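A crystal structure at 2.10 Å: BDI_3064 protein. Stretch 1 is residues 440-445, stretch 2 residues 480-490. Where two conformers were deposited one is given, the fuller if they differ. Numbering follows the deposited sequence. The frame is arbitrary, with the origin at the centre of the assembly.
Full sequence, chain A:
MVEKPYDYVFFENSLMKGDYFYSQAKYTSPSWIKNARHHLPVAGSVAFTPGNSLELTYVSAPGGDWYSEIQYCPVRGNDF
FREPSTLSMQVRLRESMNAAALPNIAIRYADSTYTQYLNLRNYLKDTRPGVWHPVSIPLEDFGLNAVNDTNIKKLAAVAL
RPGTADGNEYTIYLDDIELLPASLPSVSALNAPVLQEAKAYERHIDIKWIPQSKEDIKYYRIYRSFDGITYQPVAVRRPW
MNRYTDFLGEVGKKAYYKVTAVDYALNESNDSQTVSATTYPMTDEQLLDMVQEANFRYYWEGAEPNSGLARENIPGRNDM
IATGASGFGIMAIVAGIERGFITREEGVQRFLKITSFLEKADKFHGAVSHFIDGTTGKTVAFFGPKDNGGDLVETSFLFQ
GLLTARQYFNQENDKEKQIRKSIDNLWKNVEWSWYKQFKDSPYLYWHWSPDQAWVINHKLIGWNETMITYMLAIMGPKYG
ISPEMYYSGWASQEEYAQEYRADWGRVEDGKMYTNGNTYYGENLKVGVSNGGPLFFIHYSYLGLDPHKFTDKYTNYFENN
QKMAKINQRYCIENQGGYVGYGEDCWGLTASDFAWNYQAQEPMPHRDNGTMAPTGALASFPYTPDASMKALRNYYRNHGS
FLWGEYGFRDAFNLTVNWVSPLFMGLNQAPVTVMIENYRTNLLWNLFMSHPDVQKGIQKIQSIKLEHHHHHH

Stretch 1 (440-445) DSPYLY
Stretch 2 480-490: GISPEMYYSGW

Residues 440-445 have no regular secondary structure; the chain bends at Pro442 and is extended from Tyr443 to Tyr445. They pack against Ile481 and, further along, Met485, Ser488 and Gly489 of a short helix, burying 323 Å² in all. Ile481 (phi/psi -108/163) and Ser482 (-64/140) are extended, and a type I turn from Ser482 to Met485 leads into the helix. Ser482 OG caps this turn, accepting from Glu484 N at 3.1 Å. The helix widens into a pi-type turn at 486-490.

Asp440 (-103/17) points its CB away and makes no contact. Ser441 (-64/129, chi1 t) directs its hydroxyl along its own stretch, OG donating to Tyr443 O at 2.6 Å, while Ser441 O lies 3.3 Å from Met485 SD. The thioether gets there through an m, m side chain (chi3 146°) whose CB points sideways.

Pro442 (-69/-14, C-gamma endo) supplies the central acceptor. Pro442 CA lies 4.9 Å from Ser488 CA. The p rotamer of Ser488 carries its OG to Pro442 O, a 2.7 Å hydrogen bond and the only one between the stretches. Pro442 O also sits 2.9 Å from Gly489 CA. Glycine (-109/-82) suits this approach, since an ideal CB on Gly489 would fall 2.5 Å from Pro442 O, a clash.

Tyr443 (-119/148) is in register with Gly489, Tyr443 CA 4.1 Å from Gly489 CA; Pro442-Tyr443 and Ser488-Gly489 run side by side in the same direction. With chi1 m and chi2 -83°, the buried ring places Tyr443 CD1 3.5 Å from Gly489 CA, and Ser488 O lies over one face, 3.8 Å from Tyr443 CE1.

Leu444 (-79/153; m, t) reaches back to the loop: Leu444 CD1 meets Ile481 CD1 at 3.8 Å. Ile481 (p, t) points its CB toward stretch 1, so two buried aliphatic side chains meet. Tyr445 (-104/149, chi1 m) continues beyond contact.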

# COMPACT_ATOMS: atom_id res chain seq x y z
N ASP A 440 0.68 -5.65 38.43
CA ASP A 440 -0.58 -4.98 38.73
C ASP A 440 -0.94 -3.92 37.67
O ASP A 440 -1.79 -3.07 37.94
CB ASP A 440 -0.51 -4.35 40.14
CG ASP A 440 0.51 -3.23 40.24
OD1 ASP A 440 1.61 -3.37 39.65
OD2 ASP A 440 0.22 -2.22 40.91
N SER A 441 -0.33 -3.96 36.49
CA SER A 441 -0.65 -2.98 35.44
C SER A 441 -2.11 -3.16 35.02
O SER A 441 -2.53 -4.28 34.72
CB SER A 441 0.23 -3.13 34.22
OG SER A 441 -0.17 -2.25 33.18
N PRO A 442 -2.88 -2.06 35.02
CA PRO A 442 -4.20 -2.14 34.39
C PRO A 442 -4.15 -2.29 32.85
O PRO A 442 -5.17 -2.64 32.25
CB PRO A 442 -4.88 -0.81 34.79
CG PRO A 442 -3.85 -0.00 35.51
CD PRO A 442 -2.54 -0.70 35.47
N TYR A 443 -2.98 -2.06 32.25
CA TYR A 443 -2.81 -2.00 30.81
C TYR A 443 -1.86 -3.06 30.30
O TYR A 443 -0.88 -3.42 30.97
CB TYR A 443 -2.21 -0.66 30.41
CG TYR A 443 -2.98 0.52 30.89
CD1 TYR A 443 -4.09 0.97 30.19
CD2 TYR A 443 -2.60 1.19 32.05
CE1 TYR A 443 -4.82 2.06 30.62
CE2 TYR A 443 -3.31 2.29 32.50
CZ TYR A 443 -4.42 2.72 31.78
OH TYR A 443 -5.15 3.80 32.22
N LEU A 444 -2.14 -3.50 29.07
CA LEU A 444 -1.13 -4.11 28.25
C LEU A 444 -0.29 -3.01 27.66
O LEU A 444 -0.78 -1.90 27.45
CB LEU A 444 -1.75 -4.94 27.11
CG LEU A 444 -2.36 -6.27 27.52
CD1 LEU A 444 -3.16 -6.86 26.36
CD2 LEU A 444 -1.24 -7.23 27.95
N TYR A 445 0.97 -3.34 27.36
CA TYR A 445 1.83 -2.49 26.57
C TYR A 445 2.00 -3.01 25.16
O TYR A 445 1.94 -4.23 24.90
CB TYR A 445 3.17 -2.30 27.25
CG TYR A 445 3.02 -1.39 28.45
CD1 TYR A 445 2.46 -1.87 29.63
CD2 TYR A 445 3.36 -0.04 28.38
CE1 TYR A 445 2.28 -1.04 30.72
CE2 TYR A 445 3.19 0.79 29.48
CZ TYR A 445 2.66 0.28 30.64
OH TYR A 445 2.46 1.07 31.73
N GLY A 480 -2.44 -16.03 29.88
CA GLY A 480 -3.55 -15.13 29.77
C GLY A 480 -3.46 -14.07 30.82
O GLY A 480 -2.76 -14.20 31.83
N ILE A 481 -4.16 -12.98 30.55
CA ILE A 481 -4.34 -11.92 31.50
C ILE A 481 -5.80 -12.01 31.94
O ILE A 481 -6.64 -12.66 31.30
CB ILE A 481 -4.00 -10.54 30.91
CG1 ILE A 481 -4.99 -10.12 29.82
CG2 ILE A 481 -2.57 -10.53 30.40
CD1 ILE A 481 -4.67 -8.75 29.24
N SER A 482 -6.07 -11.36 33.05
CA SER A 482 -7.39 -11.36 33.65
C SER A 482 -8.38 -10.68 32.69
O SER A 482 -8.05 -9.67 32.09
CB SER A 482 -7.33 -10.60 34.98
OG SER A 482 -8.63 -10.18 35.36
N PRO A 483 -9.61 -11.22 32.58
CA PRO A 483 -10.60 -10.52 31.75
C PRO A 483 -10.89 -9.08 32.20
O PRO A 483 -11.34 -8.26 31.39
CB PRO A 483 -11.83 -11.43 31.85
CG PRO A 483 -11.64 -12.24 33.07
CD PRO A 483 -10.16 -12.46 33.16
N GLU A 484 -10.61 -8.76 33.47
CA GLU A 484 -10.76 -7.39 33.99
C GLU A 484 -9.90 -6.38 33.24
O GLU A 484 -10.25 -5.21 33.19
CB GLU A 484 -10.47 -7.30 35.51
CG GLU A 484 -11.65 -7.65 36.42
CD GLU A 484 -11.96 -9.14 36.50
OE1 GLU A 484 -11.15 -9.97 36.03
OE2 GLU A 484 -13.04 -9.48 37.05
N MET A 485 -8.78 -6.85 32.68
CA MET A 485 -7.89 -6.03 31.89
C MET A 485 -8.57 -5.38 30.69
O MET A 485 -8.13 -4.32 30.23
CB MET A 485 -6.70 -6.86 31.42
CG MET A 485 -5.89 -7.42 32.57
SD MET A 485 -4.96 -6.12 33.38
CE MET A 485 -4.98 -6.71 35.08
N TYR A 486 -9.63 -6.01 30.19
CA TYR A 486 -10.49 -5.40 29.20
C TYR A 486 -11.08 -4.07 29.67
O TYR A 486 -11.16 -3.14 28.89
CB TYR A 486 -11.64 -6.33 28.83
CG TYR A 486 -12.51 -5.74 27.76
CD1 TYR A 486 -12.23 -5.93 26.41
CD2 TYR A 486 -13.63 -4.97 28.10
CE1 TYR A 486 -13.05 -5.39 25.43
CE2 TYR A 486 -14.44 -4.41 27.13
CZ TYR A 486 -14.14 -4.63 25.80
OH TYR A 486 -14.93 -4.06 24.85
N TYR A 487 -11.48 -3.97 30.94
CA TYR A 487 -12.03 -2.70 31.47
C TYR A 487 -11.00 -1.78 32.05
O TYR A 487 -11.12 -0.57 31.93
CB TYR A 487 -13.16 -2.95 32.48
CG TYR A 487 -14.36 -3.55 31.79
CD1 TYR A 487 -15.16 -2.77 30.97
CD2 TYR A 487 -14.64 -4.90 31.89
CE1 TYR A 487 -16.24 -3.31 30.30
CE2 TYR A 487 -15.72 -5.45 31.24
CZ TYR A 487 -16.51 -4.64 30.45
OH TYR A 487 -17.58 -5.16 29.79
N SER A 488 -9.99 -2.35 32.68
CA SER A 488 -8.97 -1.56 33.38
C SER A 488 -7.97 -0.98 32.38
O SER A 488 -7.39 0.07 32.63
CB SER A 488 -8.27 -2.44 34.42
OG SER A 488 -7.33 -3.31 33.80
N GLY A 489 -7.79 -1.68 31.25
CA GLY A 489 -6.82 -1.29 30.23
C GLY A 489 -7.46 -0.76 28.98
O GLY A 489 -7.56 0.46 28.80
N TRP A 490 -7.90 -1.68 28.13
CA TRP A 490 -8.62 -1.33 26.91
C TRP A 490 -9.66 -0.21 27.15
O TRP A 490 -9.57 0.85 26.53
CB TRP A 490 -9.27 -2.58 26.33
CG TRP A 490 -10.30 -2.30 25.39
CD1 TRP A 490 -11.62 -2.38 25.61
CD2 TRP A 490 -10.12 -1.85 24.05
NE1 TRP A 490 -12.30 -2.05 24.47
CE2 TRP A 490 -11.41 -1.71 23.49
CE3 TRP A 490 -9.00 -1.62 23.24
CZ2 TRP A 490 -11.62 -1.29 22.17
CZ3 TRP A 490 -9.21 -1.22 21.91
CH2 TRP A 490 -10.51 -1.05 21.40